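Local coordinates for protein secretin XcpQ (Pseudomonas aeruginosa, PDB 4E9J) that forms, as a pentadecamer, the outer membrane channel through which the type II secretion system exports proteins, represented by its periplasmic N0, N1 and N2 domains, at residues D177-V188 and N219-R230; V56-L64 and R112-V120. All coordinates share one frame; numbering follows the deposited sequence.

Contact 1 (D177-V188 and N219-R230); sequences DYSVINLRYGWV and NRLIILGPPQAR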
loop_
_atom_site.group_PDB
_atom_site.type_symbol
_atom_site.label_atom_id
_atom_site.label_comp_id
_atom_site.label_asym_id
_atom_site.label_seq_id
_atom_site.Cartn_x
_atom_site.Cartn_y
_atom_site.Cartn_z
ATOM N N ASP A 177 3.995 -12.394 -12.239
ATOM C CA ASP A 177 2.988 -13.111 -11.438
ATOM C C ASP A 177 3.771 -13.739 -10.303
ATOM O O ASP A 177 4.946 -14.048 -10.481
ATOM C CB ASP A 177 2.287 -14.207 -12.264
ATOM C CG ASP A 177 1.329 -13.660 -13.315
ATOM O OD1 ASP A 177 1.064 -12.429 -13.304
ATOM O OD2 ASP A 177 0.768 -14.466 -14.086
ATOM N N TYR A 178 3.165 -13.950 -9.168
ATOM C CA TYR A 178 3.933 -14.491 -8.054
ATOM C C TYR A 178 3.065 -15.239 -7.079
ATOM O O TYR A 178 1.844 -15.089 -7.142
ATOM C CB TYR A 178 4.683 -13.340 -7.345
ATOM C CG TYR A 178 3.797 -12.238 -6.794
ATOM C CD1 TYR A 178 3.463 -11.145 -7.562
ATOM C CD2 TYR A 178 3.356 -12.261 -5.478
ATOM C CE1 TYR A 178 2.736 -10.083 -7.041
ATOM C CE2 TYR A 178 2.606 -11.213 -4.948
ATOM C CZ TYR A 178 2.342 -10.100 -5.723
ATOM O OH TYR A 178 1.619 -9.030 -5.258
ATOM N N SER A 179 3.705 -16.132 -6.259
ATOM C CA SER A 179 3.098 -16.860 -5.144
ATOM C C SER A 179 3.780 -16.427 -3.854
ATOM O O SER A 179 4.985 -16.169 -3.847
ATOM C CB SER A 179 3.226 -18.366 -5.302
ATOM O OG SER A 179 2.312 -18.779 -6.293
ATOM N N VAL A 180 3.004 -16.333 -2.782
ATOM C CA VAL A 180 3.475 -15.950 -1.457
ATOM C C VAL A 180 3.322 -17.116 -0.474
ATOM O O VAL A 180 2.251 -17.722 -0.406
ATOM C CB VAL A 180 2.707 -14.710 -0.988
ATOM C CG1 VAL A 180 3.020 -14.399 0.466
ATOM C CG2 VAL A 180 3.006 -13.527 -1.897
ATOM N N ILE A 181 4.407 -17.415 0.287
ATOM C CA ILE A 181 4.437 -18.455 1.318
ATOM C C ILE A 181 4.844 -17.845 2.635
ATOM O O ILE A 181 5.971 -17.386 2.757
ATOM C CB ILE A 181 5.373 -19.608 0.981
ATOM C CG1 ILE A 181 5.014 -20.226 -0.340
ATOM C CG2 ILE A 181 5.357 -20.681 2.114
ATOM C CD1 ILE A 181 6.070 -21.109 -0.842
ATOM N N ASN A 182 3.961 -17.891 3.620
ATOM C CA ASN A 182 4.199 -17.392 4.971
ATOM C C ASN A 182 4.821 -18.542 5.728
ATOM O O ASN A 182 4.157 -19.521 5.965
ATOM C CB ASN A 182 2.886 -17.000 5.621
ATOM C CG ASN A 182 2.204 -15.916 4.861
ATOM O OD1 ASN A 182 2.547 -14.765 4.988
ATOM N ND2 ASN A 182 1.267 -16.264 4.003
ATOM N N LEU A 183 6.095 -18.473 6.055
ATOM C CA LEU A 183 6.774 -19.585 6.719
ATOM C C LEU A 183 6.395 -19.658 8.192
ATOM O O LEU A 183 6.623 -18.701 8.918
ATOM C CB LEU A 183 8.294 -19.449 6.559
ATOM C CG LEU A 183 8.831 -19.358 5.145
ATOM C CD1 LEU A 183 10.214 -18.804 5.157
ATOM C CD2 LEU A 183 8.794 -20.695 4.447
ATOM N N ARG A 184 5.797 -20.778 8.633
ATOM C CA ARG A 184 5.397 -20.937 10.041
ATOM C C ARG A 184 6.556 -21.405 10.952
ATOM O O ARG A 184 6.577 -21.045 12.113
ATOM C CB ARG A 184 4.208 -21.929 10.144
ATOM C CG ARG A 184 3.645 -22.085 11.540
ATOM C CD ARG A 184 2.357 -22.892 11.559
ATOM N NE ARG A 184 1.807 -23.013 12.909
ATOM C CZ ARG A 184 0.786 -23.796 13.261
ATOM N NH1 ARG A 184 0.184 -24.569 12.358
ATOM N NH2 ARG A 184 0.363 -23.820 14.520
ATOM N N TYR A 185 7.443 -22.267 10.465
ATOM C CA TYR A 185 8.519 -22.865 11.267
ATOM C C TYR A 185 9.926 -22.379 10.900
ATOM O O TYR A 185 10.739 -22.139 11.788
ATOM C CB TYR A 185 8.468 -24.395 11.118
ATOM C CG TYR A 185 7.099 -24.953 11.424
ATOM C CD1 TYR A 185 6.592 -24.942 12.724
ATOM C CD2 TYR A 185 6.261 -25.385 10.404
ATOM C CE1 TYR A 185 5.304 -25.398 13.004
ATOM C CE2 TYR A 185 4.978 -25.855 10.672
ATOM C CZ TYR A 185 4.505 -25.876 11.976
ATOM O OH TYR A 185 3.240 -26.347 12.254
ATOM N N GLY A 186 10.207 -22.289 9.610
ATOM C CA GLY A 186 11.513 -21.898 9.119
ATOM C C GLY A 186 11.803 -20.419 9.230
ATOM O O GLY A 186 10.900 -19.599 9.438
ATOM N N TRP A 187 13.100 -20.125 9.247
ATOM C CA TRP A 187 13.633 -18.780 9.242
ATOM C C TRP A 187 13.778 -18.397 7.758
ATOM O O TRP A 187 14.404 -19.125 7.017
ATOM C CB TRP A 187 14.988 -18.745 9.938
ATOM C CG TRP A 187 15.781 -17.510 9.664
ATOM C CD1 TRP A 187 17.057 -17.452 9.205
ATOM C CD2 TRP A 187 15.423 -16.181 10.021
ATOM N NE1 TRP A 187 17.518 -16.167 9.258
ATOM C CE2 TRP A 187 16.508 -15.352 9.684
ATOM C CE3 TRP A 187 14.266 -15.595 10.555
ATOM C CZ2 TRP A 187 16.495 -13.976 9.914
ATOM C CZ3 TRP A 187 14.234 -14.227 10.729
ATOM C CH2 TRP A 187 15.341 -13.432 10.418
ATOM N N VAL A 188 13.129 -17.301 7.341
ATOM C CA VAL A 188 13.097 -16.762 5.966
ATOM C C VAL A 188 14.390 -16.775 5.141
ATOM O O VAL A 188 14.370 -17.167 3.986
ATOM C CB VAL A 188 12.429 -15.348 5.977
ATOM C CG1 VAL A 188 13.198 -14.350 6.860
ATOM C CG2 VAL A 188 12.261 -14.810 4.580
ATOM N N ASN A 219 8.313 -12.689 7.505
ATOM C CA ASN A 219 8.824 -14.044 7.438
ATOM C C ASN A 219 8.136 -14.837 6.330
ATOM O O ASN A 219 7.605 -15.936 6.569
ATOM C CB ASN A 219 8.710 -14.762 8.801
ATOM C CG ASN A 219 9.672 -15.929 8.896
ATOM O OD1 ASN A 219 10.836 -15.784 8.612
ATOM N ND2 ASN A 219 9.234 -17.120 9.256
ATOM N N ARG A 220 8.138 -14.269 5.127
ATOM C CA ARG A 220 7.503 -14.906 3.969
ATOM C C ARG A 220 8.373 -14.848 2.705
ATOM O O ARG A 220 9.236 -13.973 2.563
ATOM C CB ARG A 220 6.138 -14.260 3.731
ATOM C CG ARG A 220 6.204 -12.904 3.138
ATOM C CD ARG A 220 4.841 -12.259 2.995
ATOM N NE ARG A 220 4.970 -11.018 2.232
ATOM C CZ ARG A 220 3.985 -10.380 1.605
ATOM N NH1 ARG A 220 4.240 -9.282 0.906
ATOM N NH2 ARG A 220 2.742 -10.846 1.656
ATOM N N LEU A 221 8.124 -15.783 1.782
ATOM C CA LEU A 221 8.820 -15.873 0.511
ATOM C C LEU A 221 7.892 -15.446 -0.588
ATOM O O LEU A 221 6.717 -15.823 -0.591
ATOM C CB LEU A 221 9.222 -17.328 0.210
ATOM C CG LEU A 221 10.127 -18.007 1.213
ATOM C CD1 LEU A 221 10.340 -19.456 0.825
ATOM C CD2 LEU A 221 11.441 -17.276 1.339
ATOM N N ILE A 222 8.436 -14.739 -1.569
ATOM C CA ILE A 222 7.711 -14.358 -2.788
ATOM C C ILE A 222 8.392 -15.132 -3.904
ATOM O O ILE A 222 9.593 -14.998 -4.063
ATOM C CB ILE A 222 7.750 -12.863 -3.018
ATOM C CG1 ILE A 222 7.032 -12.131 -1.878
ATOM C CG2 ILE A 222 7.138 -12.508 -4.371
ATOM C CD1 ILE A 222 7.428 -10.647 -1.769
ATOM N N ILE A 223 7.659 -16.019 -4.573
ATOM C CA ILE A 223 8.196 -16.874 -5.619
ATOM C C ILE A 223 7.705 -16.376 -6.977
ATOM O O ILE A 223 6.500 -16.230 -7.185
ATOM C CB ILE A 223 7.749 -18.331 -5.394
ATOM C CG1 ILE A 223 7.979 -18.806 -3.930
ATOM C CG2 ILE A 223 8.421 -19.281 -6.438
ATOM C CD1 ILE A 223 9.432 -18.631 -3.406
ATOM N N LEU A 224 8.636 -16.173 -7.913
ATOM C CA LEU A 224 8.345 -15.709 -9.266
ATOM C C LEU A 224 8.870 -16.696 -10.260
ATOM O O LEU A 224 9.677 -17.558 -9.918
ATOM C CB LEU A 224 9.007 -14.387 -9.503
ATOM C CG LEU A 224 8.433 -13.272 -8.657
ATOM C CD1 LEU A 224 9.521 -12.715 -7.743
ATOM C CD2 LEU A 224 7.791 -12.225 -9.524
ATOM N N GLY A 225 8.401 -16.551 -11.487
ATOM C CA GLY A 225 8.840 -17.354 -12.618
ATOM C C GLY A 225 7.729 -17.724 -13.560
ATOM O O GLY A 225 6.569 -17.386 -13.317
ATOM N N PRO A 226 8.056 -18.478 -14.621
ATOM C CA PRO A 226 7.004 -18.978 -15.517
ATOM C C PRO A 226 6.066 -19.937 -14.753
ATOM O O PRO A 226 6.443 -20.470 -13.695
ATOM C CB PRO A 226 7.781 -19.638 -16.655
ATOM C CG PRO A 226 9.102 -19.919 -16.126
ATOM C CD PRO A 226 9.390 -18.975 -15.018
ATOM N N PRO A 227 4.796 -20.048 -15.179
ATOM C CA PRO A 227 3.802 -20.775 -14.362
ATOM C C PRO A 227 4.141 -22.152 -13.808
ATOM O O PRO A 227 3.935 -22.395 -12.622
ATOM C CB PRO A 227 2.559 -20.823 -15.256
ATOM C CG PRO A 227 2.743 -19.821 -16.280
ATOM C CD PRO A 227 4.186 -19.441 -16.379
ATOM N N GLN A 228 4.605 -23.085 -14.643
ATOM C CA GLN A 228 4.899 -24.440 -14.146
ATOM C C GLN A 228 6.109 -24.474 -13.233
ATOM O O GLN A 228 6.080 -25.199 -12.240
ATOM C CB GLN A 228 5.046 -25.463 -15.307
ATOM C CG GLN A 228 3.702 -26.025 -15.801
ATOM C CD GLN A 228 2.763 -24.951 -16.311
ATOM O OE1 GLN A 228 2.942 -24.411 -17.410
ATOM N NE2 GLN A 228 1.755 -24.592 -15.522
ATOM N N ALA A 229 7.180 -23.733 -13.562
ATOM C CA ALA A 229 8.385 -23.694 -12.710
ATOM C C ALA A 229 8.067 -23.034 -11.367
ATOM O O ALA A 229 8.388 -23.588 -10.334
ATOM C CB ALA A 229 9.505 -22.957 -13.405
ATOM N N ARG A 230 7.299 -21.950 -11.388
ATOM C CA ARG A 230 6.844 -21.270 -10.166
ATOM C C ARG A 230 5.982 -22.236 -9.323
ATOM O O ARG A 230 6.143 -22.328 -8.095
ATOM C CB ARG A 230 6.038 -20.049 -10.562
ATOM C CG ARG A 230 5.665 -19.109 -9.439
ATOM C CD ARG A 230 5.024 -17.883 -10.020
ATOM N NE ARG A 230 3.607 -18.088 -10.373
ATOM C CZ ARG A 230 3.024 -17.830 -11.547
ATOM N NH1 ARG A 230 1.719 -18.028 -11.704
ATOM N NH2 ARG A 230 3.734 -17.368 -12.571
HETATM O O HOH W 1 6.715 -14.518 -12.481
HETATM O O HOH W 2 3.305 -16.268 -15.036
HETATM O O HOH W 3 0.513 -17.114 -14.220
HETATM O O HOH W 4 1.643 -12.666 3.621
#
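Asn219 ND2 is the donor of two bonds into the loop after strand 178-182. Asn219 ND2 meets Gly186 O at 3.0 Å, nearly straight and in its own amide plane. The bond from Asn219 ND2 to Leu183 O, 3.1 Å, is bent and comes from above that carbonyl's plane. Its OD1 takes the N-H of Val188 at the first turn of the following helix. With CG anti to the backbone N (chi1 -159°), the amide reaches across the loop, and both its ends serve backbone groups, a task suited to asparagine. Asn219, with Arg220, also forms a G1 bulge opposite Asp215. From there the chain pairs antiparallel with 178-182 in the three-stranded sheet of the N2 domain, and Ile223 N donates to Ser179 O at 2.8 Å. Ile181 and Ile223 pack on helix 227-240, and Leu221 touches Val212 of the neighbouring strand 211-215, whereas Ile222 CG2 lies beside Tyr178 CB, 3.9 Å away. At the far end Arg230 lays one guanidinium face under Asp177 CB, and Arg230 NH2 donates to Gly225 O at 2.9 Å. Two waters in the guanidinium plane link it to Asp177 OD2, while OD1 bonds to Asn182 of the second subunit, whose strand continues the sheet.

Contact 2 (V56-L64 and R112-V120); sequences VSVVSKAQL and RLETRVIQV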
loop_
_atom_site.group_PDB
_atom_site.type_symbol
_atom_site.label_atom_id
_atom_site.label_comp_id
_atom_site.label_asym_id
_atom_site.label_seq_id
_atom_site.Cartn_x
_atom_site.Cartn_y
_atom_site.Cartn_z
ATOM N N VAL A 56 17.988 17.298 2.265
ATOM C CA VAL A 56 17.480 16.412 1.225
ATOM C C VAL A 56 18.436 16.273 0.062
ATOM O O VAL A 56 19.208 17.191 -0.255
ATOM C CB VAL A 56 16.067 16.839 0.749
ATOM C CG1 VAL A 56 15.118 16.957 1.946
ATOM C CG2 VAL A 56 16.092 18.134 -0.056
ATOM N N SER A 57 18.383 15.097 -0.561
ATOM C CA SER A 57 19.068 14.802 -1.805
ATOM C C SER A 57 17.955 14.292 -2.739
ATOM O O SER A 57 17.228 13.362 -2.382
ATOM C CB SER A 57 20.179 13.775 -1.603
ATOM O OG SER A 57 21.183 14.271 -0.728
ATOM N N VAL A 58 17.763 14.959 -3.884
ATOM C CA VAL A 58 16.693 14.660 -4.830
ATOM C C VAL A 58 17.305 14.517 -6.195
ATOM O O VAL A 58 17.960 15.445 -6.673
ATOM C CB VAL A 58 15.626 15.766 -4.801
ATOM C CG1 VAL A 58 14.445 15.413 -5.702
ATOM C CG2 VAL A 58 15.167 16.021 -3.375
ATOM N N VAL A 59 17.061 13.371 -6.834
ATOM C CA VAL A 59 17.691 13.022 -8.101
ATOM C C VAL A 59 16.720 12.410 -9.087
ATOM O O VAL A 59 15.991 11.489 -8.734
ATOM C CB VAL A 59 18.860 12.053 -7.807
ATOM C CG1 VAL A 59 19.517 11.531 -9.086
ATOM C CG2 VAL A 59 19.886 12.696 -6.886
ATOM N N SER A 60 16.697 12.952 -10.323
ATOM C CA SER A 60 15.949 12.391 -11.436
ATOM C C SER A 60 16.774 12.605 -12.693
ATOM O O SER A 60 16.964 13.753 -13.099
ATOM C CB SER A 60 14.575 13.037 -11.577
ATOM O OG SER A 60 13.785 12.410 -12.578
ATOM N N LYS A 61 17.313 11.511 -13.255
ATOM C CA LYS A 61 18.050 11.523 -14.517
ATOM C C LYS A 61 17.008 11.452 -15.662
ATOM O O LYS A 61 17.268 11.945 -16.759
ATOM C CB LYS A 61 19.071 10.363 -14.593
ATOM N N ALA A 62 15.816 10.899 -15.373
ATOM C CA ALA A 62 14.679 10.881 -16.277
ATOM C C ALA A 62 14.065 12.277 -16.349
ATOM O O ALA A 62 13.988 12.984 -15.332
ATOM C CB ALA A 62 13.621 9.929 -15.750
ATOM N N GLN A 63 13.552 12.644 -17.514
ATOM C CA GLN A 63 12.958 13.961 -17.646
ATOM C C GLN A 63 11.532 13.903 -17.135
ATOM O O GLN A 63 10.818 12.950 -17.411
ATOM C CB GLN A 63 13.086 14.529 -19.070
ATOM C CG GLN A 63 12.207 13.908 -20.140
ATOM C CD GLN A 63 12.341 14.672 -21.439
ATOM O OE1 GLN A 63 13.436 15.110 -21.804
ATOM N NE2 GLN A 63 11.248 14.809 -22.198
ATOM N N LEU A 64 11.152 14.895 -16.344
ATOM C CA LEU A 64 9.840 14.950 -15.734
ATOM C C LEU A 64 9.045 16.132 -16.235
ATOM O O LEU A 64 9.586 17.220 -16.347
ATOM C CB LEU A 64 10.015 15.105 -14.217
ATOM C CG LEU A 64 10.830 14.016 -13.516
ATOM C CD1 LEU A 64 10.944 14.327 -12.057
ATOM C CD2 LEU A 64 10.212 12.643 -13.703
ATOM N N ARG A 112 20.733 11.025 6.517
ATOM C CA ARG A 112 20.923 11.251 5.086
ATOM C C ARG A 112 20.027 10.333 4.245
ATOM O O ARG A 112 20.328 9.141 4.103
ATOM C CB ARG A 112 22.411 11.055 4.713
ATOM N N LEU A 113 18.918 10.898 3.696
ATOM C CA LEU A 113 17.986 10.171 2.831
ATOM C C LEU A 113 17.985 10.781 1.444
ATOM O O LEU A 113 17.894 12.002 1.310
ATOM C CB LEU A 113 16.550 10.219 3.397
ATOM C CG LEU A 113 16.351 9.627 4.780
ATOM C CD1 LEU A 113 14.885 9.603 5.142
ATOM C CD2 LEU A 113 16.942 8.242 4.876
ATOM N N GLU A 114 18.094 9.936 0.406
ATOM C CA GLU A 114 18.006 10.400 -0.974
ATOM C C GLU A 114 16.661 9.961 -1.525
ATOM O O GLU A 114 16.247 8.844 -1.256
ATOM C CB GLU A 114 19.140 9.856 -1.855
ATOM C CG GLU A 114 19.040 10.281 -3.323
ATOM C CD GLU A 114 20.074 9.710 -4.277
ATOM O OE1 GLU A 114 21.196 9.381 -3.829
ATOM O OE2 GLU A 114 19.769 9.620 -5.488
ATOM N N THR A 115 15.969 10.850 -2.271
ATOM C CA THR A 115 14.727 10.561 -2.993
ATOM C C THR A 115 15.096 10.480 -4.484
ATOM O O THR A 115 15.378 11.512 -5.096
ATOM C CB THR A 115 13.682 11.612 -2.719
ATOM O OG1 THR A 115 13.430 11.635 -1.310
ATOM C CG2 THR A 115 12.386 11.342 -3.483
ATOM N N ARG A 116 15.113 9.259 -5.064
ATOM C CA ARG A 116 15.515 9.040 -6.443
ATOM C C ARG A 116 14.364 8.541 -7.318
ATOM O O ARG A 116 13.606 7.689 -6.871
ATOM C CB ARG A 116 16.644 7.992 -6.483
ATOM C CG ARG A 116 17.338 7.994 -7.830
ATOM C CD ARG A 116 18.376 6.930 -7.960
ATOM N NE ARG A 116 19.552 7.212 -7.138
ATOM C CZ ARG A 116 20.640 6.459 -7.108
ATOM N NH1 ARG A 116 20.708 5.347 -7.839
ATOM N NH2 ARG A 116 21.666 6.795 -6.325
ATOM N N VAL A 117 14.238 9.054 -8.556
ATOM C CA VAL A 117 13.260 8.583 -9.534
ATOM C C VAL A 117 14.000 7.555 -10.390
ATOM O O VAL A 117 15.090 7.837 -10.886
ATOM C CB VAL A 117 12.700 9.729 -10.410
ATOM C CG1 VAL A 117 11.707 9.189 -11.438
ATOM C CG2 VAL A 117 12.030 10.801 -9.564
ATOM N N ILE A 118 13.430 6.365 -10.542
ATOM C CA ILE A 118 14.017 5.254 -11.299
ATOM C C ILE A 118 13.087 4.986 -12.452
ATOM O O ILE A 118 11.960 4.575 -12.224
ATOM C CB ILE A 118 14.196 3.982 -10.413
ATOM C CG1 ILE A 118 15.108 4.289 -9.202
ATOM C CG2 ILE A 118 14.809 2.834 -11.222
ATOM C CD1 ILE A 118 15.360 3.104 -8.230
ATOM N N GLN A 119 13.510 5.237 -13.686
ATOM C CA GLN A 119 12.651 4.943 -14.821
ATOM C C GLN A 119 12.782 3.446 -15.119
ATOM O O GLN A 119 13.849 2.876 -14.933
ATOM C CB GLN A 119 13.054 5.776 -16.043
ATOM C CG GLN A 119 12.017 5.718 -17.168
ATOM C CD GLN A 119 11.906 7.038 -17.874
ATOM O OE1 GLN A 119 12.660 7.324 -18.801
ATOM N NE2 GLN A 119 11.006 7.895 -17.416
ATOM N N VAL A 120 11.665 2.803 -15.450
ATOM C CA VAL A 120 11.585 1.370 -15.793
ATOM C C VAL A 120 11.323 1.319 -17.295
ATOM O O VAL A 120 10.453 2.022 -17.791
ATOM C CB VAL A 120 10.487 0.668 -14.959
ATOM C CG1 VAL A 120 10.355 -0.803 -15.331
ATOM C CG2 VAL A 120 10.794 0.811 -13.463
HETATM O O HOH W 5 15.164 13.013 0.238
HETATM O O HOH W 6 17.355 9.022 -11.640
#
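Val59 sets its CG2 3.4 Å from Glu114 OE2, the two side chains crossing at a slant on the same face of a parallel strand pair. Glu114 is stretched out, CG anti to the backbone N (chi1 178°), which carries its carboxylate along the sheet to Val59. Arg116 on the same face bends at chi3 (-71°), turning Arg116 NE back to Glu114 OE2 in a 2.9 Å salt bridge. The oxygen lies in the guanidinium plane, yet NE comes from above the carboxylate plane. Both have further partners on helix 157-171: Ser157 hydrogen-bonds Glu114 OE1, and Glu164 forms a salt bridge with Arg116. The other face carries Val58, Thr115, Ser60 and Val117, with helix 66-79 packed against Val58 and Thr115. Ser60 OG sits 3.6 Å from Val117 CB and donates to Ala62 O at 2.8 Å, so a small hydroxyl ties down the corner where the chain turns. Beta-branched valines and threonine suit these extended backbones. Three backbone bonds stitch 56-61 of N0 to 114-119 of N1, the shortest from Thr115 N to Ser57 O at 2.8 Å. Sheet bonding thus joins the two domains, and the buried carboxylate beside Val59 is probably stabilised as an anion by Arg116, with the Ser157 hydroxyl as a second support.

In the fold
From the N terminus the chain makes strand 21-30 and helix 31-42 before it reaches 56-64, near the middle of N0, then runs through helix 66-79 and strands 82-86 and 91-95 before 112-120 returns alongside it. Contact 2 closes that loop, uniting N0 and N1 in one mixed sheet. The chain then completes N1 and enters N2, where contact 1 opens at 177-188 and closes at 219-230 after helix 188-201 and strand 211-215. The loops are therefore in series, neither nested nor crossed. Contact 1 is internal to N2, and contact 2 spans two domains. Their centres lie 31 Å apart on opposite sides of the chain's centre. Helix 125-132 of N1 packs on Tyr178, Ile222 and Leu224, linking N1 to the sheet of contact 1.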